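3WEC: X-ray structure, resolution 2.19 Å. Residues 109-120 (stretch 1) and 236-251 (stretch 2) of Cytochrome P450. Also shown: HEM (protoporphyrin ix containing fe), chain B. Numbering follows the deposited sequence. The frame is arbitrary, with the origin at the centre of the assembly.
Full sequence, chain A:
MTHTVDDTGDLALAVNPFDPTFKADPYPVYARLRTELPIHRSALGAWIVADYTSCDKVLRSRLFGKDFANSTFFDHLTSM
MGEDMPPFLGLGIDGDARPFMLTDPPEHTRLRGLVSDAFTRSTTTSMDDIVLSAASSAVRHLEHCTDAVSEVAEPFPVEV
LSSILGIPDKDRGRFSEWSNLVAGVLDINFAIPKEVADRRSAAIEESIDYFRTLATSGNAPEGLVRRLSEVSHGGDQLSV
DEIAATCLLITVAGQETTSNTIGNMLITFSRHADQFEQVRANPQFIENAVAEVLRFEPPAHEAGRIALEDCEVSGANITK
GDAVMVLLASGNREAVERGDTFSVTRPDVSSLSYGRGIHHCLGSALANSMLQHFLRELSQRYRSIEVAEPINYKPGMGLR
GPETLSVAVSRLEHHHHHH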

# COMPACT_ATOMS: atom_id res chain seq x y z
N THR A 109 1.01 19.96 -1.90
CA THR A 109 0.38 20.68 -0.79
C THR A 109 -1.07 21.05 -1.09
O THR A 109 -1.97 20.77 -0.29
CB THR A 109 1.19 21.95 -0.44
OG1 THR A 109 2.56 21.59 -0.20
CG2 THR A 109 0.61 22.70 0.82
N ARG A 110 -1.31 21.65 -2.26
CA ARG A 110 -2.69 22.01 -2.68
C ARG A 110 -3.57 20.77 -2.79
O ARG A 110 -4.63 20.72 -2.19
CB ARG A 110 -2.73 22.81 -4.00
CG ARG A 110 -4.10 22.75 -4.71
CD ARG A 110 -4.18 23.60 -6.00
NE ARG A 110 -5.51 23.56 -6.63
CZ ARG A 110 -5.88 22.58 -7.47
NH1 ARG A 110 -5.02 21.61 -7.76
NH2 ARG A 110 -7.11 22.57 -8.00
N LEU A 111 -3.12 19.79 -3.54
CA LEU A 111 -3.91 18.56 -3.76
C LEU A 111 -4.20 17.78 -2.46
O LEU A 111 -5.33 17.34 -2.24
CB LEU A 111 -3.20 17.68 -4.77
CG LEU A 111 -3.21 18.18 -6.24
CD1 LEU A 111 -2.08 17.53 -7.05
CD2 LEU A 111 -4.58 17.89 -6.89
N ARG A 112 -3.19 17.68 -1.58
CA ARG A 112 -3.29 16.97 -0.31
C ARG A 112 -4.33 17.58 0.59
O ARG A 112 -5.09 16.85 1.22
CB ARG A 112 -1.95 17.01 0.48
CG ARG A 112 -2.02 16.34 1.84
CD ARG A 112 -2.02 14.82 1.77
NE ARG A 112 -1.96 14.27 3.12
CZ ARG A 112 -1.38 13.12 3.47
NH1 ARG A 112 -0.76 12.36 2.56
NH2 ARG A 112 -1.40 12.73 4.73
N GLY A 113 -4.28 18.91 0.72
CA GLY A 113 -5.19 19.62 1.58
C GLY A 113 -6.64 19.47 1.16
O GLY A 113 -7.51 19.19 1.99
N LEU A 114 -6.91 19.65 -0.13
CA LEU A 114 -8.26 19.55 -0.63
C LEU A 114 -8.75 18.10 -0.52
O LEU A 114 -9.82 17.85 0.01
CB LEU A 114 -8.32 20.03 -2.11
CG LEU A 114 -7.95 21.50 -2.34
CD1 LEU A 114 -7.86 21.90 -3.82
CD2 LEU A 114 -8.94 22.37 -1.58
N VAL A 115 -7.93 17.15 -0.92
CA VAL A 115 -8.32 15.76 -0.91
C VAL A 115 -8.53 15.24 0.53
O VAL A 115 -9.59 14.71 0.84
CB VAL A 115 -7.31 14.92 -1.68
CG1 VAL A 115 -7.53 13.44 -1.45
CG2 VAL A 115 -7.36 15.26 -3.17
N SER A 116 -7.57 15.46 1.42
CA SER A 116 -7.71 14.94 2.77
C SER A 116 -8.85 15.58 3.53
O SER A 116 -9.32 14.99 4.50
CB SER A 116 -6.43 15.14 3.57
OG SER A 116 -6.06 16.50 3.56
N ASP A 117 -9.26 16.80 3.13
CA ASP A 117 -10.42 17.43 3.80
C ASP A 117 -11.68 16.59 3.43
O ASP A 117 -12.45 16.12 4.29
CB ASP A 117 -10.51 18.94 3.45
CG ASP A 117 -11.76 19.60 3.97
OD1 ASP A 117 -12.71 18.89 4.34
OD2 ASP A 117 -11.81 20.87 4.08
N ALA A 118 -11.86 16.32 2.14
CA ALA A 118 -12.98 15.50 1.72
C ALA A 118 -12.87 14.07 2.24
O ALA A 118 -13.88 13.40 2.50
CB ALA A 118 -13.09 15.50 0.22
N PHE A 119 -11.65 13.58 2.37
CA PHE A 119 -11.45 12.14 2.59
C PHE A 119 -11.87 11.78 4.03
O PHE A 119 -12.48 10.73 4.27
CB PHE A 119 -10.01 11.69 2.35
CG PHE A 119 -9.82 10.20 2.53
CD1 PHE A 119 -10.14 9.33 1.49
CD2 PHE A 119 -9.30 9.68 3.70
CE1 PHE A 119 -9.97 7.95 1.64
CE2 PHE A 119 -9.12 8.30 3.86
CZ PHE A 119 -9.46 7.43 2.84
N THR A 120 -11.55 12.68 4.93
CA THR A 120 -11.84 12.53 6.33
C THR A 120 -13.34 12.61 6.59
O THR A 120 -13.88 11.84 7.36
CB THR A 120 -11.11 13.63 7.11
OG1 THR A 120 -11.51 14.88 6.56
CG2 THR A 120 -9.60 13.51 6.92
N ASP A 236 -10.46 28.00 -3.64
CA ASP A 236 -9.67 26.95 -4.26
C ASP A 236 -10.40 25.62 -4.18
O ASP A 236 -10.96 25.27 -3.14
CB ASP A 236 -8.26 26.84 -3.66
CG ASP A 236 -7.37 25.86 -4.44
OD1 ASP A 236 -7.85 25.37 -5.47
OD2 ASP A 236 -6.22 25.56 -4.05
N GLN A 237 -10.36 24.87 -5.27
CA GLN A 237 -11.18 23.69 -5.38
C GLN A 237 -10.67 22.73 -6.48
O GLN A 237 -10.01 23.14 -7.42
CB GLN A 237 -12.65 24.08 -5.56
CG GLN A 237 -12.99 24.56 -6.95
CD GLN A 237 -14.48 24.87 -7.13
OE1 GLN A 237 -14.91 25.32 -8.20
NE2 GLN A 237 -15.27 24.62 -6.08
N LEU A 238 -10.93 21.44 -6.32
CA LEU A 238 -10.47 20.48 -7.33
C LEU A 238 -11.22 20.66 -8.63
O LEU A 238 -12.45 20.79 -8.60
CB LEU A 238 -10.63 19.04 -6.85
CG LEU A 238 -9.79 18.70 -5.61
CD1 LEU A 238 -10.22 17.38 -5.00
CD2 LEU A 238 -8.29 18.75 -5.89
N SER A 239 -10.48 20.71 -9.74
CA SER A 239 -11.08 20.53 -11.05
C SER A 239 -11.77 19.16 -11.12
O SER A 239 -11.71 18.38 -10.17
CB SER A 239 -10.02 20.65 -12.14
OG SER A 239 -9.45 19.38 -12.45
N VAL A 240 -12.39 18.87 -12.26
CA VAL A 240 -13.13 17.63 -12.45
C VAL A 240 -12.20 16.49 -12.91
O VAL A 240 -12.38 15.32 -12.53
CB VAL A 240 -14.35 17.88 -13.38
CG1 VAL A 240 -15.05 16.57 -13.72
CG2 VAL A 240 -15.35 18.82 -12.70
N ASP A 241 -11.16 16.80 -13.69
CA ASP A 241 -10.13 15.79 -13.94
C ASP A 241 -9.31 15.46 -12.67
O ASP A 241 -8.87 14.33 -12.51
CB ASP A 241 -9.19 16.19 -15.09
CG ASP A 241 -9.93 16.52 -16.37
OD1 ASP A 241 -9.55 17.53 -17.00
OD2 ASP A 241 -10.86 15.78 -16.77
N GLU A 242 -9.11 16.44 -11.77
CA GLU A 242 -8.44 16.20 -10.50
C GLU A 242 -9.26 15.25 -9.63
O GLU A 242 -8.70 14.31 -9.06
CB GLU A 242 -8.07 17.53 -9.76
CG GLU A 242 -6.93 18.33 -10.40
CD GLU A 242 -6.69 19.72 -9.78
OE1 GLU A 242 -7.62 20.37 -9.21
OE2 GLU A 242 -5.54 20.18 -9.85
N ILE A 243 -10.59 15.44 -9.61
CA ILE A 243 -11.54 14.63 -8.83
C ILE A 243 -11.54 13.18 -9.33
O ILE A 243 -11.53 12.25 -8.54
CB ILE A 243 -13.01 15.17 -8.89
CG1 ILE A 243 -13.18 16.49 -8.17
CG2 ILE A 243 -13.99 14.17 -8.28
CD1 ILE A 243 -14.29 17.34 -8.72
N ALA A 244 -11.52 12.98 -10.64
CA ALA A 244 -11.56 11.64 -11.22
C ALA A 244 -10.22 10.91 -11.05
O ALA A 244 -10.19 9.70 -10.75
CB ALA A 244 -11.92 11.73 -12.68
N ALA A 245 -9.11 11.63 -11.24
CA ALA A 245 -7.79 11.03 -11.01
C ALA A 245 -7.53 10.59 -9.55
O ALA A 245 -7.01 9.49 -9.33
CB ALA A 245 -6.68 11.92 -11.55
N THR A 246 -7.91 11.44 -8.58
CA THR A 246 -8.01 11.13 -7.17
C THR A 246 -8.89 9.93 -6.83
O THR A 246 -8.52 9.06 -6.03
CB THR A 246 -8.61 12.33 -6.38
OG1 THR A 246 -7.78 13.46 -6.56
CG2 THR A 246 -8.78 11.98 -4.93
N CYS A 247 -10.08 9.87 -7.39
CA CYS A 247 -10.89 8.63 -7.23
C CYS A 247 -10.14 7.35 -7.61
O CYS A 247 -10.11 6.36 -6.82
CB CYS A 247 -12.25 8.78 -7.90
SG CYS A 247 -13.27 10.03 -7.06
N LEU A 248 -9.51 7.36 -8.78
CA LEU A 248 -8.71 6.20 -9.24
C LEU A 248 -7.53 5.97 -8.26
O LEU A 248 -7.21 4.82 -7.94
CB LEU A 248 -8.10 6.46 -10.62
CG LEU A 248 -7.77 5.38 -11.67
CD1 LEU A 248 -6.46 5.69 -12.34
CD2 LEU A 248 -7.76 3.93 -11.24
N LEU A 249 -6.88 7.05 -7.80
CA LEU A 249 -5.69 6.88 -6.95
C LEU A 249 -6.08 6.15 -5.67
O LEU A 249 -5.42 5.18 -5.23
CB LEU A 249 -5.03 8.23 -6.65
CG LEU A 249 -4.18 8.28 -5.37
CD1 LEU A 249 -2.92 7.46 -5.67
CD2 LEU A 249 -3.77 9.70 -5.03
N ILE A 250 -7.17 6.61 -5.09
CA ILE A 250 -7.76 5.99 -3.93
C ILE A 250 -8.22 4.55 -4.15
O ILE A 250 -8.04 3.72 -3.27
CB ILE A 250 -8.81 6.92 -3.38
CG1 ILE A 250 -7.98 8.01 -2.59
CG2 ILE A 250 -9.84 6.14 -2.59
CD1 ILE A 250 -8.72 8.75 -1.55
N THR A 251 -8.76 4.25 -5.32
CA THR A 251 -9.14 2.87 -5.66
C THR A 251 -7.94 1.93 -5.79
O THR A 251 -8.09 0.70 -5.57
CB THR A 251 -9.91 2.84 -6.96
OG1 THR A 251 -11.09 3.63 -6.81
CG2 THR A 251 -10.32 1.33 -7.38
CHA HEM B . 0.72 6.80 0.40
CHB HEM B . 1.34 2.50 2.81
CHC HEM B . -3.53 1.88 2.96
CHD HEM B . -4.11 6.16 0.34
C1A HEM B . 1.24 5.60 1.03
C2A HEM B . 2.71 5.32 1.05
C3A HEM B . 2.86 4.07 1.76
C4A HEM B . 1.48 3.70 2.07
CMA HEM B . 4.16 3.31 2.07
CAA HEM B . 3.93 6.09 0.52
CBA HEM B . 4.28 7.04 1.69
CGA HEM B . 5.64 7.73 1.47
O1A HEM B . 6.12 7.90 0.31
O2A HEM B . 6.24 8.18 2.49
C1B HEM B . -0.00 1.95 3.04
C2B HEM B . -0.12 0.76 3.87
C3B HEM B . -1.55 0.60 3.86
C4B HEM B . -2.09 1.69 3.06
CMB HEM B . 0.90 -0.13 4.51
CAB HEM B . -2.24 -0.52 4.57
CBB HEM B . -3.20 -1.17 3.96
C1C HEM B . -4.12 3.02 2.30
C2C HEM B . -5.56 3.11 2.01
C3C HEM B . -5.69 4.37 1.24
C4C HEM B . -4.36 4.94 1.08
CMC HEM B . -6.59 2.11 2.44
CAC HEM B . -6.91 4.98 0.63
CBC HEM B . -8.13 4.59 0.94
C1D HEM B . -2.78 6.71 0.06
C2D HEM B . -2.64 8.02 -0.58
C3D HEM B . -1.18 8.23 -0.58
C4D HEM B . -0.68 7.04 0.12
CMD HEM B . -3.74 8.87 -1.16
CAD HEM B . -0.41 9.39 -1.16
CBD HEM B . -0.12 10.34 0.02
CGD HEM B . 0.63 11.57 -0.38
O1D HEM B . 0.35 12.63 0.23
O2D HEM B . 1.50 11.48 -1.32
NA HEM B . 0.42 4.66 1.78
NB HEM B . -1.15 2.56 2.61
NC HEM B . -3.40 4.14 1.80
ND HEM B . -1.62 6.15 0.52
FE HEM B . -1.50 4.29 1.50
O HOH W 1 -1.24 2.69 -0.38

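The contact is anchored by Arg110, whose extended side chain reaches from its helix to the start of stretch 2. Its guanidinium meets the carboxylate of Glu242 in a two-pronged salt bridge, with NH1 to Glu242 OE2 and NH2 to Glu242 OE1 both at 2.6 Å, while Arg110 NE donates to Asp236 OD1 at 3.2 Å. These acceptors lie near the guanidinium plane, where its N-H bonds point, so one cation faces two acidic side chains. A weak hydrogen bond from Arg110 NH2 to Gln237 O (3.0 Å) adds the backbone to this set. Glu242 is itself held in place: Ser239 N donates to Glu242 OE1 (2.9 Å), and Ser239 OG, at the N-cap of the second helix, accepts from Glu242 N (3.0 Å).

Beside this polar cluster, Leu238 brings its side-chain end against three apolar residues of the first helix. Its CD2 lies 3.8 Å from Leu114 CD1 and 3.9 Å from Leu111 CD2, and its CD1 is 4.0 Å from Val115 CG2. Val115 CG2 also packs 3.9 Å from Thr246 OG1, a hydroxyl already bonded to Glu242 O. The helix axes cross at 67° and approach to 11.8 Å, a gap bridged by side chains; farther along, Phe119 CD1 meets Ile250 CD1 at 3.4 Å.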